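Local coordinates for E3 ubiquitin-protein ligase TRIM65 (PDB 7JL4) that acts as an E3 ubiquitin ligase in innate immunity, autophagy and inflammation, seen here as its C-terminal PRY-SPRY (B30.2) domain, at residues A[20-25]-A[64-69]; A[55-60]-A[93-98]; A[86-91]-A[140-145]. All coordinates share one frame; numbering follows the deposited sequence.

Interaction 1: A[20-25]-A[64-69]; sequences RNLTFD and CAQSFQ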
ATOM      1  N   ARG A  20       0.287   6.658 -11.796  1.00 19.06           N
ATOM      2  CA  ARG A  20      -1.169   6.579 -11.642  1.00 24.60           C
ATOM      3  C   ARG A  20      -1.621   7.306 -10.379  1.00 25.05           C
ATOM      4  O   ARG A  20      -1.071   7.065  -9.301  1.00 23.02           O
ATOM      5  CB  ARG A  20      -1.656   5.117 -11.575  1.00 21.33           C
ATOM      6  CG  ARG A  20      -1.160   4.195 -12.688  1.00 19.09           C
ATOM      7  CD  ARG A  20      -1.777   4.505 -14.094  1.00 21.70           C
ATOM      8  NE  ARG A  20      -1.063   3.724 -15.106  1.00 23.06           N
ATOM      9  CZ  ARG A  20      -0.449   4.207 -16.183  1.00 26.14           C
ATOM     10  NH1 ARG A  20      -0.516   5.498 -16.493  1.00 26.11           N
ATOM     11  NH2 ARG A  20       0.193   3.374 -16.988  1.00 24.97           N
ATOM     12  N   ASN A  21      -2.653   8.160 -10.495  1.00 22.97           N
ATOM     13  CA  ASN A  21      -3.191   8.888  -9.337  1.00 21.58           C
ATOM     14  C   ASN A  21      -4.299   8.052  -8.670  1.00 24.91           C
ATOM     15  O   ASN A  21      -5.381   7.873  -9.231  1.00 22.11           O
ATOM     16  CB  ASN A  21      -3.700  10.278  -9.748  1.00 22.40           C
ATOM     17  CG  ASN A  21      -2.569  11.226 -10.199  1.00 29.68           C
ATOM     18  OD1 ASN A  21      -1.408  11.052  -9.827  1.00 24.00           O
ATOM     19  ND2 ASN A  21      -2.913  12.227 -11.023  1.00 30.81           N
ATOM     20  N   LEU A  22      -4.035   7.551  -7.466  1.00 25.30           N
ATOM     21  CA  LEU A  22      -4.935   6.642  -6.765  1.00 20.03           C
ATOM     22  C   LEU A  22      -5.829   7.391  -5.781  1.00 20.95           C
ATOM     23  O   LEU A  22      -5.485   8.475  -5.295  1.00 24.56           O
ATOM     24  CB  LEU A  22      -4.138   5.579  -5.992  1.00 18.99           C
ATOM     25  CG  LEU A  22      -3.145   4.708  -6.765  1.00 21.62           C
ATOM     26  CD1 LEU A  22      -2.512   3.720  -5.784  1.00 20.51           C
ATOM     27  CD2 LEU A  22      -3.784   4.025  -7.973  1.00 26.54           C
ATOM     28  N   THR A  23      -6.988   6.789  -5.482  1.00 17.24           N
ATOM     29  CA  THR A  23      -7.880   7.280  -4.428  1.00 23.56           C
ATOM     30  C   THR A  23      -8.371   6.103  -3.594  1.00 24.61           C
ATOM     31  O   THR A  23      -8.505   4.987  -4.101  1.00 24.62           O
ATOM     32  CB  THR A  23      -9.088   8.049  -4.984  1.00 27.48           C
ATOM     33  OG1 THR A  23      -9.787   7.232  -5.927  1.00 28.79           O
ATOM     34  CG2 THR A  23      -8.657   9.334  -5.674  1.00 25.40           C
ATOM     35  N   PHE A  24      -8.636   6.351  -2.312  1.00 26.14           N
ATOM     36  CA  PHE A  24      -9.165   5.294  -1.452  1.00 21.05           C
ATOM     37  C   PHE A  24     -10.635   5.016  -1.766  1.00 26.73           C
ATOM     38  O   PHE A  24     -11.361   5.870  -2.286  1.00 25.74           O
ATOM     39  CB  PHE A  24      -8.989   5.669   0.025  1.00 22.53           C
ATOM     40  CG  PHE A  24      -7.554   5.729   0.453  1.00 26.57           C
ATOM     41  CD1 PHE A  24      -6.781   4.572   0.496  1.00 25.96           C
ATOM     42  CD2 PHE A  24      -6.967   6.938   0.800  1.00 25.86           C
ATOM     43  CE1 PHE A  24      -5.433   4.624   0.905  1.00 21.81           C
ATOM     44  CE2 PHE A  24      -5.636   7.000   1.226  1.00 26.59           C
ATOM     45  CZ  PHE A  24      -4.861   5.842   1.262  1.00 21.27           C
ATOM     46  N   ASP A  25     -11.056   3.778  -1.493  1.00 22.09           N
ATOM     47  CA  ASP A  25     -12.440   3.357  -1.641  1.00 23.68           C
ATOM     48  C   ASP A  25     -13.106   3.469  -0.281  1.00 28.08           C
ATOM     49  O   ASP A  25     -12.803   2.659   0.608  1.00 29.09           O
ATOM     50  CB  ASP A  25     -12.495   1.914  -2.160  1.00 27.10           C
ATOM     51  CG  ASP A  25     -13.888   1.306  -2.129  1.00 36.94           C
ATOM     52  OD1 ASP A  25     -14.875   2.000  -1.792  1.00 36.13           O
ATOM     53  OD2 ASP A  25     -13.990   0.086  -2.422  1.00 35.13           O
ATOM     54  N   CYS A  64      -7.986   0.790  -2.593  1.00 21.42           N
ATOM     55  CA  CYS A  64      -8.179   1.918  -3.497  1.00 20.62           C
ATOM     56  C   CYS A  64      -9.307   1.621  -4.468  1.00 19.61           C
ATOM     57  O   CYS A  64      -9.749   0.482  -4.633  1.00 19.63           O
ATOM     58  CB  CYS A  64      -6.894   2.230  -4.264  1.00 25.59           C
ATOM     59  SG  CYS A  64      -5.608   2.992  -3.253  1.00 21.04           S
ATOM     60  N   ALA A  65      -9.759   2.671  -5.140  1.00 18.77           N
ATOM     61  CA  ALA A  65     -10.809   2.548  -6.133  1.00 23.92           C
ATOM     62  C   ALA A  65     -10.286   2.145  -7.498  1.00 25.60           C
ATOM     63  O   ALA A  65     -11.081   2.068  -8.441  1.00 34.04           O
ATOM     64  CB  ALA A  65     -11.564   3.874  -6.260  1.00 24.20           C
ATOM     65  N   GLN A  66      -8.990   1.916  -7.646  1.00 23.37           N
ATOM     66  CA  GLN A  66      -8.404   1.551  -8.933  1.00 20.62           C
ATOM     67  C   GLN A  66      -7.916   0.107  -8.893  1.00 27.86           C
ATOM     68  O   GLN A  66      -7.455  -0.365  -7.850  1.00 21.90           O
ATOM     69  CB  GLN A  66      -7.220   2.466  -9.281  1.00 18.18           C
ATOM     70  CG  GLN A  66      -7.640   3.928  -9.521  1.00 24.29           C
ATOM     71  CD  GLN A  66      -7.898   4.700  -8.227  1.00 23.31           C
ATOM     72  OE1 GLN A  66      -7.301   4.416  -7.172  1.00 22.52           O
ATOM     73  NE2 GLN A  66      -8.786   5.664  -8.297  1.00 21.96           N
ATOM     74  N   SER A  67      -7.987  -0.581 -10.039  1.00 18.61           N
ATOM     75  CA  SER A  67      -7.431  -1.930 -10.193  1.00 19.46           C
ATOM     76  C   SER A  67      -6.593  -2.005 -11.469  1.00 23.09           C
ATOM     77  O   SER A  67      -6.810  -1.232 -12.419  1.00 21.93           O
ATOM     78  CB  SER A  67      -8.549  -2.968 -10.274  1.00 21.26           C
ATOM     79  OG  SER A  67      -9.265  -2.999  -9.055  1.00 23.65           O
ATOM     80  N   PHE A  68      -5.679  -2.989 -11.542  1.00 17.35           N
ATOM     81  CA  PHE A  68      -4.734  -3.049 -12.671  1.00 19.99           C
ATOM     82  C   PHE A  68      -4.635  -4.453 -13.257  1.00 23.35           C
ATOM     83  O   PHE A  68      -4.585  -5.430 -12.509  1.00 20.39           O
ATOM     84  CB  PHE A  68      -3.354  -2.528 -12.196  1.00 20.16           C
ATOM     85  CG  PHE A  68      -3.430  -1.134 -11.614  1.00 22.28           C
ATOM     86  CD1 PHE A  68      -3.443  -0.019 -12.449  1.00 18.53           C
ATOM     87  CD2 PHE A  68      -3.579  -0.940 -10.237  1.00 25.34           C
ATOM     88  CE1 PHE A  68      -3.564   1.274 -11.939  1.00 19.01           C
ATOM     89  CE2 PHE A  68      -3.697   0.352  -9.711  1.00 26.42           C
ATOM     90  CZ  PHE A  68      -3.699   1.465 -10.569  1.00 22.64           C
ATOM     91  N   GLN A  69      -4.612  -4.589 -14.598  1.00 20.60           N
ATOM     92  CA  GLN A  69      -4.601  -5.974 -15.090  1.00 24.57           C
ATOM     93  C   GLN A  69      -3.580  -6.311 -16.179  1.00 35.07           C
ATOM     94  O   GLN A  69      -3.147  -7.458 -16.315  1.00 54.08           O
ATOM     95  CB  GLN A  69      -5.985  -6.368 -15.576  1.00 26.55           C
ATOM     96  CG  GLN A  69      -6.106  -7.812 -16.081  1.00 30.92           C
ATOM     97  CD  GLN A  69      -7.395  -8.030 -16.847  1.00 32.17           C
ATOM     98  OE1 GLN A  69      -7.398  -8.392 -18.031  1.00 45.11           O
ATOM     99  NE2 GLN A  69      -8.492  -7.753 -16.200  1.00 28.01           N
TER

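Interaction 2: A[55-60]-A[93-98]; sequences GSFELW and LPRSRL. Unlike the reference sequence in segment 93-98: Ser96 (reference Cys).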
ATOM      1  N   GLY A  55     -19.051  -4.651   3.437  1.00 56.14           N
ATOM      2  CA  GLY A  55     -17.858  -4.526   2.635  1.00 47.18           C
ATOM      3  C   GLY A  55     -16.702  -3.836   3.318  1.00 43.92           C
ATOM      4  O   GLY A  55     -15.593  -3.814   2.763  1.00 36.52           O
ATOM      5  N   SER A  56     -16.912  -3.264   4.498  1.00 37.81           N
ATOM      6  CA  SER A  56     -15.833  -2.575   5.174  1.00 36.88           C
ATOM      7  C   SER A  56     -14.906  -3.598   5.811  1.00 39.51           C
ATOM      8  O   SER A  56     -15.356  -4.620   6.342  1.00 38.83           O
ATOM      9  CB  SER A  56     -16.377  -1.609   6.225  1.00 41.27           C
ATOM     10  OG  SER A  56     -17.275  -2.258   7.102  1.00 51.72           O
ATOM     11  N   PHE A  57     -13.607  -3.329   5.727  1.00 30.95           N
ATOM     12  CA  PHE A  57     -12.618  -4.178   6.385  1.00 34.72           C
ATOM     13  C   PHE A  57     -12.818  -4.146   7.896  1.00 34.36           C
ATOM     14  O   PHE A  57     -12.930  -3.070   8.494  1.00 34.05           O
ATOM     15  CB  PHE A  57     -11.204  -3.705   6.040  1.00 30.55           C
ATOM     16  CG  PHE A  57     -10.681  -4.198   4.713  1.00 29.99           C
ATOM     17  CD1 PHE A  57     -10.187  -5.488   4.585  1.00 25.31           C
ATOM     18  CD2 PHE A  57     -10.622  -3.352   3.614  1.00 27.82           C
ATOM     19  CE1 PHE A  57      -9.676  -5.954   3.391  1.00 29.44           C
ATOM     20  CE2 PHE A  57     -10.114  -3.799   2.401  1.00 32.65           C
ATOM     21  CZ  PHE A  57      -9.644  -5.107   2.282  1.00 35.35           C
ATOM     22  N   GLU A  58     -12.904  -5.338   8.508  1.00 36.48           N
ATOM     23  CA  GLU A  58     -12.788  -5.459   9.959  1.00 35.88           C
ATOM     24  C   GLU A  58     -11.330  -5.392  10.395  1.00 35.16           C
ATOM     25  O   GLU A  58     -11.015  -4.896  11.486  1.00 35.46           O
ATOM     26  CB  GLU A  58     -13.421  -6.776  10.425  1.00 38.93           C
ATOM     27  CG  GLU A  58     -14.918  -6.875  10.141  1.00 47.97           C
ATOM     28  CD  GLU A  58     -15.522  -8.197  10.569  1.00 53.54           C
ATOM     29  OE1 GLU A  58     -14.779  -9.073  11.067  1.00 52.45           O
ATOM     30  OE2 GLU A  58     -16.748  -8.361  10.401  1.00 57.48           O
ATOM     31  N   LEU A  59     -10.440  -5.913   9.558  1.00 31.13           N
ATOM     32  CA  LEU A  59      -9.025  -5.634   9.653  1.00 29.41           C
ATOM     33  C   LEU A  59      -8.795  -4.131   9.598  1.00 29.17           C
ATOM     34  O   LEU A  59      -9.665  -3.363   9.205  1.00 29.96           O
ATOM     35  CB  LEU A  59      -8.302  -6.317   8.499  1.00 26.56           C
ATOM     36  CG  LEU A  59      -8.626  -7.821   8.541  1.00 35.57           C
ATOM     37  CD1 LEU A  59      -8.290  -8.480   7.209  1.00 41.13           C
ATOM     38  CD2 LEU A  59      -7.913  -8.507   9.672  1.00 36.99           C
ATOM     39  N   TRP A  60      -7.602  -3.705   9.989  1.00 29.95           N
ATOM     40  CA  TRP A  60      -7.277  -2.276   9.968  1.00 26.94           C
ATOM     41  C   TRP A  60      -6.775  -1.899   8.573  1.00 25.99           C
ATOM     42  O   TRP A  60      -5.618  -1.514   8.383  1.00 25.06           O
ATOM     43  CB  TRP A  60      -6.246  -1.955  11.045  1.00 26.94           C
ATOM     44  CG  TRP A  60      -6.761  -2.196  12.420  1.00 31.18           C
ATOM     45  CD1 TRP A  60      -8.064  -2.243  12.795  1.00 34.42           C
ATOM     46  CD2 TRP A  60      -5.986  -2.426  13.609  1.00 35.78           C
ATOM     47  NE1 TRP A  60      -8.159  -2.488  14.149  1.00 38.81           N
ATOM     48  CE2 TRP A  60      -6.897  -2.615  14.668  1.00 39.53           C
ATOM     49  CE3 TRP A  60      -4.613  -2.499  13.879  1.00 37.15           C
ATOM     50  CZ2 TRP A  60      -6.481  -2.856  15.986  1.00 44.88           C
ATOM     51  CZ3 TRP A  60      -4.202  -2.758  15.188  1.00 43.52           C
ATOM     52  CH2 TRP A  60      -5.136  -2.925  16.220  1.00 43.92           C
ATOM     53  N   LEU A  93      -9.615 -11.035  -1.406  1.00 39.69           N
ATOM     54  CA  LEU A  93      -8.986 -10.804  -0.112  1.00 33.88           C
ATOM     55  C   LEU A  93     -10.051 -10.691   0.973  1.00 35.84           C
ATOM     56  O   LEU A  93     -10.977  -9.881   0.837  1.00 33.84           O
ATOM     57  CB  LEU A  93      -8.122  -9.545  -0.139  1.00 34.95           C
ATOM     58  CG  LEU A  93      -7.363  -9.229   1.150  1.00 31.90           C
ATOM     59  CD1 LEU A  93      -6.274 -10.277   1.409  1.00 34.72           C
ATOM     60  CD2 LEU A  93      -6.745  -7.832   1.100  1.00 27.49           C
ATOM     61  N   PRO A  94      -9.982 -11.492   2.038  1.00 33.13           N
ATOM     62  CA  PRO A  94     -11.023 -11.431   3.071  1.00 35.46           C
ATOM     63  C   PRO A  94     -11.045 -10.095   3.810  1.00 33.71           C
ATOM     64  O   PRO A  94     -10.013  -9.473   4.062  1.00 32.23           O
ATOM     65  CB  PRO A  94     -10.653 -12.584   4.016  1.00 45.42           C
ATOM     66  CG  PRO A  94      -9.838 -13.524   3.166  1.00 43.78           C
ATOM     67  CD  PRO A  94      -9.059 -12.619   2.249  1.00 41.39           C
ATOM     68  N   ARG A  95     -12.255  -9.675   4.175  1.00 34.88           N
ATOM     69  CA  ARG A  95     -12.473  -8.454   4.940  1.00 34.74           C
ATOM     70  C   ARG A  95     -12.577  -8.702   6.444  1.00 36.52           C
ATOM     71  O   ARG A  95     -12.372  -7.767   7.227  1.00 36.33           O
ATOM     72  CB  ARG A  95     -13.765  -7.768   4.465  1.00 43.63           C
ATOM     73  CG  ARG A  95     -13.843  -7.465   2.967  1.00 41.68           C
ATOM     74  CD  ARG A  95     -13.233  -6.135   2.646  1.00 43.26           C
ATOM     75  NE  ARG A  95     -13.686  -5.625   1.360  1.00 50.47           N
ATOM     76  CZ  ARG A  95     -13.209  -6.018   0.183  1.00 48.32           C
ATOM     77  NH1 ARG A  95     -13.702  -5.491  -0.938  1.00 51.71           N
ATOM     78  NH2 ARG A  95     -12.220  -6.910   0.125  1.00 46.63           N
ATOM     79  N   SER A  96     -12.886  -9.926   6.865  1.00 39.03           N
ATOM     80  CA  SER A  96     -13.148 -10.210   8.267  1.00 41.53           C
ATOM     81  C   SER A  96     -11.860 -10.466   9.034  1.00 46.89           C
ATOM     82  O   SER A  96     -10.855 -10.923   8.488  1.00 46.72           O
ATOM     83  CB  SER A  96     -14.063 -11.425   8.429  1.00 46.48           C
ATOM     84  OG  SER A  96     -13.638 -12.489   7.595  1.00 64.13           O
ATOM     85  N   ARG A  97     -11.919 -10.171  10.322  1.00 44.86           N
ATOM     86  CA  ARG A  97     -10.881 -10.504  11.279  1.00 45.24           C
ATOM     87  C   ARG A  97     -11.331 -11.752  12.030  1.00 55.77           C
ATOM     88  O   ARG A  97     -12.056 -11.661  13.018  1.00 55.10           O
ATOM     89  CB  ARG A  97     -10.690  -9.372  12.261  1.00 47.34           C
ATOM     90  CG  ARG A  97      -9.604  -9.667  13.256  1.00 59.46           C
ATOM     91  CD  ARG A  97      -9.496  -8.510  14.174  1.00 54.88           C
ATOM     92  NE  ARG A  97      -8.536  -8.735  15.238  1.00 62.17           N
ATOM     93  CZ  ARG A  97      -8.280  -7.826  16.167  1.00 61.68           C
ATOM     94  NH1 ARG A  97      -8.953  -6.679  16.153  1.00 66.80           N
ATOM     95  NH2 ARG A  97      -7.389  -8.068  17.113  1.00 56.80           N
ATOM     96  N   LEU A  98     -10.920 -12.927  11.562  1.00 52.30           N
ATOM     97  CA  LEU A  98     -11.305 -14.151  12.248  0.53 63.65           C
ATOM     98  C   LEU A  98     -10.451 -14.438  13.477  1.00 69.07           C
ATOM     99  O   LEU A  98     -10.878 -15.212  14.347  1.00 71.14           O
ATOM    100  CB  LEU A  98     -11.240 -15.334  11.284  0.53 65.90           C
ATOM    101  CG  LEU A  98     -12.190 -15.220  10.094  0.53 58.00           C
ATOM    102  CD1 LEU A  98     -12.109 -16.475   9.248  0.53 66.71           C
ATOM    103  CD2 LEU A  98     -13.607 -14.967  10.560  0.53 61.79           C
TER
HETATM  104  O   HOH W   1     -10.928  -5.515  14.674  1.00 64.01           O

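Interaction 3: A[86-91]-A[140-145]; sequences LGVSYP and LGMDLD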
ATOM      1  N   LEU A  86       1.799  -1.693   2.748  1.00 18.49           N
ATOM      2  CA  LEU A  86       1.416  -1.291   1.396  1.00 19.43           C
ATOM      3  C   LEU A  86       1.415  -2.533   0.523  1.00 18.33           C
ATOM      4  O   LEU A  86       2.411  -3.261   0.486  1.00 16.09           O
ATOM      5  CB  LEU A  86       2.423  -0.282   0.816  1.00 22.94           C
ATOM      6  CG  LEU A  86       2.621   1.145   1.342  1.00 27.57           C
ATOM      7  CD1 LEU A  86       3.108   1.167   2.772  1.00 29.57           C
ATOM      8  CD2 LEU A  86       3.704   1.748   0.474  1.00 33.09           C
ATOM      9  N   GLY A  87       0.331  -2.754  -0.222  1.00 18.74           N
ATOM     10  CA  GLY A  87       0.252  -3.990  -0.975  1.00 18.87           C
ATOM     11  C   GLY A  87      -0.742  -3.928  -2.115  1.00 18.89           C
ATOM     12  O   GLY A  87      -1.337  -2.887  -2.401  1.00 19.40           O
ATOM     13  N   VAL A  88      -0.901  -5.074  -2.774  1.00 18.48           N
ATOM     14  CA  VAL A  88      -1.938  -5.279  -3.783  1.00 21.76           C
ATOM     15  C   VAL A  88      -2.574  -6.642  -3.541  1.00 21.75           C
ATOM     16  O   VAL A  88      -1.942  -7.547  -2.980  1.00 21.27           O
ATOM     17  CB  VAL A  88      -1.366  -5.196  -5.210  1.00 18.62           C
ATOM     18  CG1 VAL A  88      -0.905  -3.763  -5.501  1.00 16.67           C
ATOM     19  CG2 VAL A  88      -0.237  -6.181  -5.385  1.00 18.21           C
ATOM     20  N   SER A  89      -3.833  -6.793  -3.964  1.00 18.18           N
ATOM     21  CA  SER A  89      -4.548  -8.051  -3.773  1.00 22.81           C
ATOM     22  C   SER A  89      -5.462  -8.342  -4.950  1.00 24.61           C
ATOM     23  O   SER A  89      -5.931  -7.432  -5.635  1.00 18.53           O
ATOM     24  CB  SER A  89      -5.433  -8.037  -2.518  1.00 25.16           C
ATOM     25  OG  SER A  89      -6.499  -7.099  -2.681  1.00 30.31           O
ATOM     26  N   TYR A  90      -5.757  -9.636  -5.125  1.00 22.82           N
ATOM     27  CA  TYR A  90      -6.843 -10.076  -5.970  1.00 25.39           C
ATOM     28  C   TYR A  90      -8.157  -9.709  -5.291  1.00 27.91           C
ATOM     29  O   TYR A  90      -8.172  -9.389  -4.099  1.00 28.04           O
ATOM     30  CB  TYR A  90      -6.766 -11.585  -6.180  1.00 23.45           C
ATOM     31  CG  TYR A  90      -5.599 -12.052  -7.019  1.00 24.49           C
ATOM     32  CD1 TYR A  90      -5.043 -11.238  -8.021  1.00 22.61           C
ATOM     33  CD2 TYR A  90      -5.064 -13.323  -6.822  1.00 28.19           C
ATOM     34  CE1 TYR A  90      -3.965 -11.697  -8.817  1.00 24.20           C
ATOM     35  CE2 TYR A  90      -4.015 -13.795  -7.602  1.00 27.11           C
ATOM     36  CZ  TYR A  90      -3.454 -12.989  -8.576  1.00 29.05           C
ATOM     37  OH  TYR A  90      -2.413 -13.525  -9.306  1.00 28.09           O
ATOM     38  N   PRO A  91      -9.277  -9.767  -6.018  1.00 31.18           N
ATOM     39  CA  PRO A  91     -10.575  -9.419  -5.411  1.00 37.22           C
ATOM     40  C   PRO A  91     -11.000 -10.283  -4.222  1.00 37.69           C
ATOM     41  O   PRO A  91     -11.898  -9.868  -3.481  1.00 48.54           O
ATOM     42  CB  PRO A  91     -11.562  -9.588  -6.578  1.00 36.30           C
ATOM     43  CG  PRO A  91     -10.728  -9.395  -7.820  1.00 33.79           C
ATOM     44  CD  PRO A  91      -9.387  -9.974  -7.484  1.00 29.82           C
ATOM     45  N   LEU A 140       7.279   6.165  -0.273  1.00 21.38           N
ATOM     46  CA  LEU A 140       7.433   4.816  -0.777  1.00 23.01           C
ATOM     47  C   LEU A 140       6.787   4.709  -2.146  1.00 25.35           C
ATOM     48  O   LEU A 140       5.740   5.318  -2.395  1.00 26.29           O
ATOM     49  CB  LEU A 140       6.808   3.811   0.190  1.00 27.84           C
ATOM     50  CG  LEU A 140       7.441   3.975   1.577  1.00 35.19           C
ATOM     51  CD1 LEU A 140       6.585   3.322   2.640  1.00 34.01           C
ATOM     52  CD2 LEU A 140       8.850   3.397   1.543  1.00 31.92           C
ATOM     53  N   GLY A 141       7.412   3.945  -3.036  1.00 20.60           N
ATOM     54  CA  GLY A 141       6.883   3.738  -4.375  1.00 22.08           C
ATOM     55  C   GLY A 141       6.559   2.277  -4.620  1.00 20.69           C
ATOM     56  O   GLY A 141       7.200   1.381  -4.067  1.00 21.86           O
ATOM     57  N   MET A 142       5.557   2.041  -5.474  1.00 16.26           N
ATOM     58  CA  MET A 142       5.196   0.705  -5.938  1.00 16.56           C
ATOM     59  C   MET A 142       5.154   0.709  -7.457  1.00 20.09           C
ATOM     60  O   MET A 142       4.362   1.450  -8.052  1.00 20.73           O
ATOM     61  CB  MET A 142       3.857   0.259  -5.351  1.00 17.59           C
ATOM     62  CG  MET A 142       3.915   0.115  -3.801  1.00 20.82           C
ATOM     63  SD  MET A 142       2.284  -0.163  -3.089  1.00 24.73           S
ATOM     64  CE  MET A 142       1.873  -1.760  -3.758  1.00 17.47           C
ATOM     65  N   ASP A 143       6.001  -0.126  -8.064  1.00 19.00           N
ATOM     66  CA  ASP A 143       6.130  -0.271  -9.519  1.00 22.68           C
ATOM     67  C   ASP A 143       5.597  -1.640  -9.912  1.00 23.00           C
ATOM     68  O   ASP A 143       6.203  -2.662  -9.573  1.00 24.09           O
ATOM     69  CB  ASP A 143       7.590  -0.125  -9.943  1.00 24.15           C
ATOM     70  CG  ASP A 143       7.748  -0.053 -11.448  1.00 32.23           C
ATOM     71  OD1 ASP A 143       6.982   0.697 -12.091  1.00 25.14           O
ATOM     72  OD2 ASP A 143       8.646  -0.732 -11.968  1.00 36.99           O
ATOM     73  N   LEU A 144       4.481  -1.657 -10.645  1.00 22.64           N
ATOM     74  CA  LEU A 144       3.733  -2.868 -10.973  1.00 19.27           C
ATOM     75  C   LEU A 144       3.843  -3.085 -12.475  1.00 24.09           C
ATOM     76  O   LEU A 144       3.135  -2.427 -13.240  1.00 21.41           O
ATOM     77  CB  LEU A 144       2.274  -2.709 -10.557  1.00 18.57           C
ATOM     78  CG  LEU A 144       1.408  -3.951 -10.632  1.00 24.26           C
ATOM     79  CD1 LEU A 144       2.031  -5.055  -9.748  1.00 26.78           C
ATOM     80  CD2 LEU A 144      -0.008  -3.606 -10.136  1.00 23.32           C
ATOM     81  N   ASP A 145       4.723  -3.990 -12.899  1.00 20.18           N
ATOM     82  CA  ASP A 145       4.937  -4.260 -14.331  1.00 24.70           C
ATOM     83  C   ASP A 145       4.166  -5.528 -14.662  1.00 26.54           C
ATOM     84  O   ASP A 145       4.649  -6.650 -14.460  1.00 23.96           O
ATOM     85  CB  ASP A 145       6.422  -4.365 -14.659  1.00 27.11           C
ATOM     86  CG  ASP A 145       6.703  -4.685 -16.130  1.00 33.83           C
ATOM     87  OD1 ASP A 145       5.797  -5.109 -16.879  1.00 31.82           O
ATOM     88  OD2 ASP A 145       7.861  -4.480 -16.550  1.00 33.57           O
TER

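Interaction 1: A[20-25]-A[64-69]
The Phe68 ring meets Leu22 at its edge, where Phe68 CZ lies 3.6 Å from Leu22 CD2 in the plane of the ring, while the CG methylene of Arg20 approaches CE1 obliquely. His73 and Trp75 also pack against this ring, and Arg20 NE is hydrogen-bonded to His73 ND1. The second flat group, the amide of Gln66, uses both ends on one residue. Its NE2 donates to Thr23 OG1 at 3.0 Å, the acceptor almost in the amide plane, and OE1 accepts from Thr23 N at 2.9 Å, the donor tilted 27° from that plane. A bend at chi2 (78°) turns CD toward Thr23, and the two bonds then fix the amide's rotation. In this PRY-SPRY domain the pairing joins the loop before strand 33-36 to the loop leaving strand 61-63. Ala65 N closes the pattern by donating to Thr23 O at 2.8 Å, beside a single beta bridge between Phe24 and Cys64. Cysteine fits the bridge because its small, polarisable sulfur lies between Leu22 CB, 4.0 Å from SG, and the Phe24 ring, whose centroid it meets obliquely at 5.0 Å. Leu188 of strand 185-188 touches Leu22, Phe24 and Cys64 alike.

Interaction 2: A[55-60]-A[93-98]
Gly55 presents its carbonyl O to Arg95 NE at 3.0 Å, the oxygen lying in the guanidinium plane although the N-H points to it at a bent 139°. Glycine suits this turn because its positive phi would press a CB against the preceding carbonyl. Ser56 adds little beyond its backbone, its hydroxyl being bonded to Gly53 O.

Phe57 follows as the apolar platform. Arg95 CD sits over the centre of one ring face, 3.5 Å from the centroid, a CH-pi contact made by the methylene next to the charge. The guanidinium lies farther out, an off-centre cation-pi partner. A bend at chi2 (-87°) carries the arginine's CD over the ring, and at the ring edge Pro94 O comes near CE1. An arginine serves both needs here, with methylenes for the ring and an N-H for the carbonyl.

Glu58 N donates to Arg95 O at 2.8 Å, and its side chain makes a second bond: OE1 accepts from Arg97 N at 3.2 Å, on the anti side of the carboxylate and 30° out of its plane. Glutamate offers an acceptor on an extended chain long enough to reach that N-H. A water donates to Glu58 O and accepts from Arg97 NH1, whose guanidinium is otherwise held by Gly99 O and Pro100 O. Leu59 then lays CD2 against Arg97 CB at 3.9 Å, while CD1 faces Pro94 O and Ser96 O, leucine's two methyls reaching both.

These two loops of the B30.2 domain thus meet without strand pairing. Both arginines turn their charge to neutral carbonyls, water or a ring, and the Glu58 carboxylate takes a backbone N-H, so the contact's polar bonds include no salt bridge and its cohesion probably depends little on ion pairing.

Interaction 3: A[86-91]-A[140-145]
Met142 reaches from strand 140-145 to strand 86-89 and touches three successive residues there. Its SD lies 3.9 Å from Leu86 CB, and its CE is 3.7 Å from Gly87 O and 3.8 Å from Val88 CG1. The two strands belong to opposite sheets of the SPRY beta-sandwich, and their axes pass 8.9 Å apart at an angle of 25°, so side chains fill the interval and no hydrogen bond crosses it. The bend at chi3 (66°) turns CE to the backbone of Gly87, where it lies against the carbonyl. Methionine suits this place, being long, flexible and wholly apolar at its tip. Met142 and Val88 slide past each other in opposite directions, the short branched valine offering CG1 to the methyl.

Next to this lies the leucine pair, crossing at about a right angle. Leu86 directs both methyls to Leu140.

Around this first layer stand residues of both sheets. Trp75 of strand 72-79 and Phe153 of strand 150-155 both touch Met142, while Leu151 packs on Val88. Phe178 of strand 175-180 touches Leu86. Backbone bonds hold the two strands within their own sheets: Leu86 pairs with Leu114 and Val88 with Trp112, whereas Leu140 pairs with Val77. Every residue that makes the contact is buried, as befits the interior of a sandwich. At the leucine end, Leu86 CD2 comes within 3.7 Å of Leu140 CB.

Interaction 3 lies deepest, about 6 Å from the centre of the chain, and interactions 1 and 2 lie farther out, at about 11 and 16 Å. Interactions 1 and 3 have centres about 10 Å apart and touch directly, Phe68 CB packing 4.1 Å from Leu144 CD2, so the loop contact of 64-69 continues into the sandwich core. Interaction 2 is about 19 Å from interaction 1 and 18 Å from interaction 3, between centres, and is tied to them through the chain: 55-60 leads through strand 61-63 into 64-69, and 86-91 runs on into 93-98. Strand 175-180 is a common neighbour, touching side chains of all three.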